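Local coordinates for Melibiose/raffinose/stachyose-binding protein MelE (Bacillus subtilis subsp. subtilis str. 168, PDB 4R6H) that binds melibiose, raffinose and stachyose as the solute-binding component of the MelEDC-MsmX ABC transporter, which imports these sugars, at residues 31-36 with 317-322; 92-97 with 308-313; 104-109 with 132-137. All coordinates share one frame; numbering follows the deposited sequence. Where two conformers were deposited one is given.

Contact 1. Residues 31-36 with 317-322; sequences AKKTLT and SPQLKE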
# COMPACT_ATOMS: atom_id res chain seq x y z
N ALA A 31 38.79 10.50 -3.53
CA ALA A 31 39.04 10.05 -2.17
C ALA A 31 37.78 9.49 -1.50
O ALA A 31 37.84 9.05 -0.36
CB ALA A 31 39.64 11.16 -1.30
N LYS A 32 36.68 9.47 -2.23
CA LYS A 32 35.44 8.88 -1.70
C LYS A 32 35.02 7.69 -2.56
O LYS A 32 35.28 7.65 -3.76
CB LYS A 32 34.29 9.91 -1.65
CG LYS A 32 34.55 11.10 -0.75
CD LYS A 32 33.32 11.97 -0.61
CE LYS A 32 33.62 13.20 0.23
NZ LYS A 32 32.45 14.13 0.32
N LYS A 33 34.35 6.72 -1.94
CA LYS A 33 33.70 5.63 -2.66
C LYS A 33 32.20 5.93 -2.74
O LYS A 33 31.65 6.59 -1.86
CB LYS A 33 33.96 4.32 -1.95
CG LYS A 33 33.27 4.21 -0.60
CD LYS A 33 34.16 3.55 0.42
CE LYS A 33 34.24 2.06 0.16
NZ LYS A 33 34.31 1.33 1.45
N THR A 34 31.56 5.43 -3.78
CA THR A 34 30.16 5.72 -4.03
C THR A 34 29.31 4.60 -3.45
O THR A 34 29.57 3.44 -3.74
CB THR A 34 29.88 5.81 -5.53
OG1 THR A 34 30.52 7.00 -6.05
CG2 THR A 34 28.39 5.91 -5.79
N LEU A 35 28.28 4.95 -2.68
CA LEU A 35 27.32 3.96 -2.14
C LEU A 35 26.02 4.26 -2.90
O LEU A 35 25.48 5.37 -2.80
CB LEU A 35 27.14 4.19 -0.65
CG LEU A 35 26.06 3.29 0.02
CD1 LEU A 35 26.52 1.86 0.08
CD2 LEU A 35 25.74 3.79 1.41
N THR A 36 25.58 3.31 -3.73
CA THR A 36 24.44 3.54 -4.58
C THR A 36 23.17 3.01 -3.94
O THR A 36 23.13 1.87 -3.46
CB THR A 36 24.61 2.90 -5.96
OG1 THR A 36 24.92 1.51 -5.81
CG2 THR A 36 25.75 3.59 -6.75
N SER A 317 27.21 -7.09 -2.96
CA SER A 317 27.81 -5.77 -3.08
C SER A 317 29.23 -5.75 -2.55
O SER A 317 29.47 -6.23 -1.46
CB SER A 317 27.02 -4.73 -2.28
OG SER A 317 27.69 -3.47 -2.23
N PRO A 318 30.16 -5.18 -3.33
CA PRO A 318 31.50 -4.96 -2.76
C PRO A 318 31.48 -4.00 -1.58
O PRO A 318 32.41 -3.99 -0.77
CB PRO A 318 32.28 -4.37 -3.93
CG PRO A 318 31.56 -4.79 -5.16
CD PRO A 318 30.11 -4.90 -4.78
N GLN A 319 30.40 -3.23 -1.44
CA GLN A 319 30.27 -2.26 -0.38
C GLN A 319 29.18 -2.66 0.64
O GLN A 319 28.57 -1.79 1.28
CB GLN A 319 30.00 -0.89 -1.01
CG GLN A 319 31.29 -0.13 -1.24
CD GLN A 319 31.24 0.84 -2.41
OE1 GLN A 319 32.26 1.40 -2.80
NE2 GLN A 319 30.06 1.02 -2.98
N LEU A 320 29.00 -3.96 0.82
CA LEU A 320 27.98 -4.50 1.73
C LEU A 320 28.14 -3.92 3.13
O LEU A 320 27.16 -3.64 3.81
CB LEU A 320 28.05 -6.03 1.79
CG LEU A 320 27.01 -6.71 2.66
CD1 LEU A 320 25.59 -6.30 2.29
CD2 LEU A 320 27.14 -8.25 2.68
N LYS A 321 29.38 -3.78 3.59
CA LYS A 321 29.62 -3.29 4.95
C LYS A 321 29.06 -1.87 5.11
O LYS A 321 28.35 -1.58 6.10
CB LYS A 321 31.14 -3.39 5.30
CG LYS A 321 31.90 -2.11 5.60
CD LYS A 321 31.82 -1.74 7.07
CE LYS A 321 32.65 -0.50 7.35
NZ LYS A 321 32.27 0.13 8.64
N GLU A 322 29.33 -1.02 4.13
CA GLU A 322 28.87 0.36 4.11
C GLU A 322 27.34 0.42 3.97
O GLU A 322 26.69 1.30 4.55
CB GLU A 322 29.51 1.16 2.96
CG GLU A 322 31.01 1.46 3.08
CD GLU A 322 31.97 0.25 2.99
OE1 GLU A 322 31.71 -0.79 2.31
OE2 GLU A 322 33.06 0.37 3.59
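The ammonium of Lys33 sits above the flat carboxylate of Glu322 instead of at its rim: NZ lies 2.7 Å from OE2, 84° out of the carboxylate plane. This salt bridge joins the first strand of a solute-binding protein lobe, which runs parallel to strand 64-69, to the start of helix 320-331. Lysine suits the start of the strand because its long chain, bent at chi2, chi3 and chi4, can turn back over the helix start, and it crosses the Glu322 side chain at about a right angle. With an alanine in place of Glu322, the Lys33 ammonium would probably lose its charge partner on the helix and the end of its chain would be freer to turn. Gln319, the N-cap residue, slides past Lys33 in the opposite direction, its OE1 3.5 Å from Lys33 CB. Its amide nitrogen NE2 points at the carbonyl oxygen of Thr34, 2.6 Å away, yet the bond is weak because the N-H is badly bent from the line (128°). The same NE2 makes a second weak bond to Asp90. Leu35 is the apolar member: with CG anti to its backbone N (chi1 175°), it lays CD1 4.2 Å from CB of Glu322, and Ile64 adjoins both side chains. Before the helix, Ser317 forms an ST turn, its OG accepting from Gln319 N at 2.8 Å.

Contact 2. Residues 92-97 with 308-313; sequences FDTHGW and RYTLAA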
# COMPACT_ATOMS: atom_id res chain seq x y z
N PHE A 92 18.70 -1.11 -2.21
CA PHE A 92 17.54 -0.93 -3.09
C PHE A 92 16.24 -1.15 -2.31
O PHE A 92 16.19 -1.79 -1.29
CB PHE A 92 17.65 -1.82 -4.33
CG PHE A 92 17.85 -3.26 -4.02
CD1 PHE A 92 19.14 -3.78 -3.85
CD2 PHE A 92 16.78 -4.11 -3.86
CE1 PHE A 92 19.30 -5.12 -3.52
CE2 PHE A 92 16.96 -5.45 -3.56
CZ PHE A 92 18.22 -5.94 -3.38
N ASP A 93 15.18 -0.62 -2.88
CA ASP A 93 13.83 -0.69 -2.30
C ASP A 93 13.10 -1.90 -2.86
O ASP A 93 12.98 -2.08 -4.10
CB ASP A 93 13.15 0.61 -2.67
CG ASP A 93 11.81 0.87 -1.96
OD1 ASP A 93 11.26 -0.03 -1.30
OD2 ASP A 93 11.32 2.04 -2.13
N THR A 94 12.63 -2.77 -1.99
CA THR A 94 11.87 -3.92 -2.45
C THR A 94 10.37 -3.66 -2.65
O THR A 94 9.70 -4.47 -3.28
CB THR A 94 12.08 -5.13 -1.52
OG1 THR A 94 11.68 -4.79 -0.20
CG2 THR A 94 13.55 -5.51 -1.48
N HIS A 95 9.86 -2.56 -2.09
CA HIS A 95 8.50 -2.04 -2.26
C HIS A 95 7.38 -3.07 -2.38
O HIS A 95 6.57 -2.99 -3.31
CB HIS A 95 8.47 -1.04 -3.42
CG HIS A 95 8.72 -1.63 -4.78
ND1 HIS A 95 7.74 -1.71 -5.74
CD2 HIS A 95 9.86 -2.05 -5.38
CE1 HIS A 95 8.25 -2.23 -6.85
NE2 HIS A 95 9.54 -2.42 -6.66
N GLY A 96 7.35 -4.01 -1.45
CA GLY A 96 6.29 -5.03 -1.38
C GLY A 96 6.55 -6.33 -2.10
O GLY A 96 5.69 -7.21 -2.10
N TRP A 97 7.73 -6.46 -2.69
CA TRP A 97 8.11 -7.62 -3.46
C TRP A 97 9.39 -8.28 -2.92
O TRP A 97 10.06 -8.99 -3.68
CB TRP A 97 8.32 -7.22 -4.93
CG TRP A 97 7.11 -6.68 -5.63
CD1 TRP A 97 6.71 -5.36 -5.68
CD2 TRP A 97 6.17 -7.43 -6.38
NE1 TRP A 97 5.55 -5.26 -6.41
CE2 TRP A 97 5.20 -6.51 -6.86
CE3 TRP A 97 6.05 -8.78 -6.71
CZ2 TRP A 97 4.12 -6.91 -7.67
CZ3 TRP A 97 4.97 -9.18 -7.50
CH2 TRP A 97 4.02 -8.24 -7.95
N ARG A 308 6.25 -0.79 2.56
CA ARG A 308 6.05 0.35 1.71
C ARG A 308 7.39 0.69 1.06
O ARG A 308 7.63 0.38 -0.13
CB ARG A 308 5.41 1.53 2.47
CG ARG A 308 5.37 2.83 1.71
CD ARG A 308 4.26 2.89 0.72
NE ARG A 308 3.99 4.29 0.39
CZ ARG A 308 3.38 4.68 -0.72
NH1 ARG A 308 2.98 3.80 -1.62
NH2 ARG A 308 3.19 5.98 -0.94
N TYR A 309 8.27 1.34 1.83
CA TYR A 309 9.64 1.60 1.38
C TYR A 309 10.59 0.80 2.23
O TYR A 309 10.52 0.83 3.45
CB TYR A 309 9.98 3.09 1.49
CG TYR A 309 9.05 4.00 0.77
CD1 TYR A 309 8.70 3.78 -0.54
CD2 TYR A 309 8.50 5.07 1.43
CE1 TYR A 309 7.86 4.67 -1.20
CE2 TYR A 309 7.66 5.94 0.80
CZ TYR A 309 7.33 5.71 -0.52
OH TYR A 309 6.48 6.55 -1.22
N THR A 310 11.55 0.13 1.58
CA THR A 310 12.56 -0.61 2.31
C THR A 310 13.96 -0.30 1.81
O THR A 310 14.12 0.31 0.75
CB THR A 310 12.38 -2.14 2.22
OG1 THR A 310 12.70 -2.57 0.89
CG2 THR A 310 10.96 -2.58 2.58
N LEU A 311 14.93 -0.67 2.62
CA LEU A 311 16.35 -0.70 2.24
C LEU A 311 16.76 -2.15 2.39
O LEU A 311 16.86 -2.67 3.51
CB LEU A 311 17.21 0.19 3.17
CG LEU A 311 17.06 1.67 2.87
CD1 LEU A 311 17.55 2.55 4.02
CD2 LEU A 311 17.81 2.07 1.58
N ALA A 312 17.03 -2.79 1.25
CA ALA A 312 17.62 -4.11 1.17
C ALA A 312 19.04 -3.95 0.64
O ALA A 312 19.30 -3.07 -0.19
CB ALA A 312 16.81 -4.97 0.21
N ALA A 313 19.97 -4.73 1.16
CA ALA A 313 21.37 -4.67 0.71
C ALA A 313 21.58 -5.80 -0.26
O ALA A 313 21.11 -6.93 -0.09
CB ALA A 313 22.33 -4.80 1.90
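The two backbones run antiparallel, their end-to-end directions 155° apart, and meet as strands at Phe92 and Ala312, a hydrogen-bonded pair in a three-stranded antiparallel sheet of the solute-binding protein fold. Phe92 N to Ala312 O and Ala312 N to Phe92 O are both 2.9 Å long. Strand 310-313 follows strand 303-306 of the six-stranded mixed sheet, so the chain passes between sheets here, probably within the link between lobes. Beyond the pair, 92-97 leaves the strand and side chains take over. Asp93 replaces the next backbone acceptor: its OD1 receives Thr310 N at 2.9 Å, nearly straight at 169°, and from the opposite face of the carboxylate also His95 N, which closes an Asx turn. OD2 is bound to Thr40, so both oxygens of this buried acid have partners. Thr310 gives its hydroxyl proton to Thr94 OG1 at 2.7 Å, the two side chains crossing at about a right angle; Glu307 is a further partner of Thr94 OG1. Thr94 also uses its methyl, CG2 packing on CB of Ala312. It opens a type I' turn that ends at Trp97, in which Gly96 adopts a positive phi that would press a CB against the preceding carbonyl. Phe92 CG, between backbone N and carbonyl carbon (chi1 54°), brings the ring over Ala312, small enough for a CH-pi contact, its CB 4.1 Å from the ring centroid.

Contact 3. Residues 104-109 with 132-137; sequences EYTADL and KVYAYP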
# COMPACT_ATOMS: atom_id res chain seq x y z
N GLU A 104 16.52 -13.91 -3.95
CA GLU A 104 17.85 -14.39 -4.32
C GLU A 104 18.97 -13.35 -4.28
O GLU A 104 20.11 -13.71 -4.43
CB GLU A 104 17.84 -15.00 -5.73
CG GLU A 104 16.86 -16.15 -5.91
CD GLU A 104 16.98 -17.22 -4.83
OE1 GLU A 104 18.11 -17.53 -4.41
OE2 GLU A 104 15.93 -17.74 -4.40
N TYR A 105 18.65 -12.08 -4.09
CA TYR A 105 19.67 -11.03 -4.15
C TYR A 105 19.94 -10.34 -2.80
O TYR A 105 20.91 -9.62 -2.67
CB TYR A 105 19.25 -9.96 -5.17
CG TYR A 105 19.09 -10.53 -6.56
CD1 TYR A 105 20.18 -10.69 -7.39
CD2 TYR A 105 17.84 -10.93 -7.02
CE1 TYR A 105 20.04 -11.25 -8.67
CE2 TYR A 105 17.69 -11.48 -8.29
CZ TYR A 105 18.80 -11.64 -9.08
OH TYR A 105 18.62 -12.17 -10.34
N THR A 106 19.02 -10.49 -1.86
CA THR A 106 19.08 -9.73 -0.61
C THR A 106 20.03 -10.34 0.39
O THR A 106 20.09 -11.58 0.57
CB THR A 106 17.71 -9.62 0.05
OG1 THR A 106 17.06 -10.89 0.03
CG2 THR A 106 16.83 -8.64 -0.69
N ALA A 107 20.80 -9.47 1.05
CA ALA A 107 21.57 -9.88 2.24
C ALA A 107 20.64 -10.12 3.41
O ALA A 107 19.72 -9.34 3.64
CB ALA A 107 22.57 -8.81 2.61
N ASP A 108 20.89 -11.18 4.16
CA ASP A 108 20.16 -11.47 5.35
C ASP A 108 20.56 -10.49 6.44
O ASP A 108 21.74 -10.39 6.79
CB ASP A 108 20.43 -12.94 5.72
CG ASP A 108 19.61 -13.44 6.85
OD1 ASP A 108 19.02 -12.65 7.62
OD2 ASP A 108 19.59 -14.69 7.03
N LEU A 109 19.58 -9.74 6.97
CA LEU A 109 19.85 -8.74 7.94
C LEU A 109 19.57 -9.20 9.36
O LEU A 109 19.55 -8.39 10.27
CB LEU A 109 19.04 -7.48 7.63
CG LEU A 109 19.23 -6.89 6.25
CD1 LEU A 109 18.39 -5.61 6.10
CD2 LEU A 109 20.67 -6.64 5.89
N LYS A 132 15.51 -15.57 8.15
CA LYS A 132 16.08 -14.50 7.31
C LYS A 132 15.27 -13.21 7.47
O LYS A 132 14.05 -13.24 7.44
CB LYS A 132 16.11 -14.89 5.84
CG LYS A 132 16.62 -13.76 4.96
CD LYS A 132 17.01 -14.22 3.58
CE LYS A 132 17.28 -13.05 2.67
NZ LYS A 132 17.98 -13.41 1.43
N VAL A 133 15.95 -12.08 7.60
CA VAL A 133 15.33 -10.75 7.53
C VAL A 133 15.78 -10.19 6.16
O VAL A 133 17.01 -10.02 5.91
CB VAL A 133 15.79 -9.87 8.68
CG1 VAL A 133 15.22 -8.45 8.54
CG2 VAL A 133 15.37 -10.45 10.02
N TYR A 134 14.83 -9.94 5.27
CA TYR A 134 15.12 -9.63 3.87
C TYR A 134 15.49 -8.16 3.61
O TYR A 134 16.11 -7.86 2.63
CB TYR A 134 13.90 -9.95 2.95
CG TYR A 134 13.69 -11.44 2.69
CD1 TYR A 134 13.18 -12.26 3.70
CD2 TYR A 134 13.97 -12.02 1.43
CE1 TYR A 134 12.99 -13.62 3.49
CE2 TYR A 134 13.80 -13.41 1.21
CZ TYR A 134 13.29 -14.17 2.24
OH TYR A 134 13.08 -15.53 2.06
N ALA A 135 14.96 -7.27 4.45
CA ALA A 135 15.11 -5.81 4.20
C ALA A 135 14.72 -5.05 5.45
O ALA A 135 14.03 -5.58 6.32
CB ALA A 135 14.22 -5.38 3.08
N TYR A 136 15.17 -3.81 5.51
CA TYR A 136 14.86 -2.88 6.60
C TYR A 136 13.68 -2.03 6.18
O TYR A 136 13.73 -1.36 5.13
CB TYR A 136 16.08 -1.98 6.90
CG TYR A 136 15.72 -0.79 7.76
CD1 TYR A 136 15.37 -0.94 9.09
CD2 TYR A 136 15.64 0.47 7.19
CE1 TYR A 136 14.99 0.15 9.84
CE2 TYR A 136 15.28 1.57 7.93
CZ TYR A 136 14.94 1.39 9.27
OH TYR A 136 14.57 2.50 10.02
N PRO A 137 12.60 -2.05 6.97
CA PRO A 137 11.43 -1.24 6.66
C PRO A 137 11.54 0.20 7.12
O PRO A 137 11.53 0.48 8.32
CB PRO A 137 10.30 -1.97 7.39
CG PRO A 137 11.00 -2.53 8.61
CD PRO A 137 12.40 -2.89 8.17
O HOH W 1 18.77 -6.95 2.62
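Lys132 stretches its aliphatic chain across the carboxylate of Asp108, CG lying 3.6 Å from Asp108 CG, and carries its ammonium on to Thr106. Segments 104-109 and 132-137 of the solute-binding protein fold meet almost at a right angle (87°), the second running into strand 136-137, an outer strand of a three-stranded antiparallel sheet. The first torsion of Lys132 (chi1 176°) turns the chain away from the backbone N, and with every later torsion extended, lysine has the length to reach Thr106, where NZ gives one bond to the carbonyl O at 2.9 Å and another to OG1. For the bond to the carbonyl, NZ stands above the C=O plane, 42° out of it. Along the way CE lies over one face of the Tyr134 ring, offset toward its rim; the hydroxyl of that tyrosine is bound to Asn128.

The acid is not a salt-bridge partner of this lysine, since Asp108 OD2 and Lys132 NZ are 6.0 Å apart; OD2 pairs instead with Arg110. Its other oxygen, OD1, accepts the backbone N-H of Val133 from above the carboxylate plane. One residue on, Leu109 N returns a bond to Val133 O, 2.8 Å long and nearly straight, so that Asp108 and Leu109 together hold Val133 at both its N and its O. Leucine and valine suit this buried spot, since CB of Leu109 rests on CG1 of Val133, while the leucine's CD1 lies 4.4 Å from CB of Tyr136. One water bridges the carbonyls of Ala107 and Tyr134, donating to Ala107 O and to Tyr134 O at 2.8 Å each.

How the contacts relate
Strand 310-313 ties the three contacts together. It pairs with Phe92 in contact 2, and its other edge binds contact 3: Leu311 O lies 2.9 Å from Tyr136 N, and Ala313 O 2.8 Å from Ala107 N, both probable hydrogen bonds. Contacts 2 and 3 are close neighbours, their centres about 9 Å apart. Contact 1 lies farther out, about 18 Å from either centre, yet Leu320 bridges the gap, its CD1 3.6 Å from CB of Ala313 and 3.9 Å from CB of Ala107. Along the chain the contacts are nested, contact 3 inside the loop closed by contact 2, and that inside contact 1. All three lie on one side of the chain's centre in this open conformation.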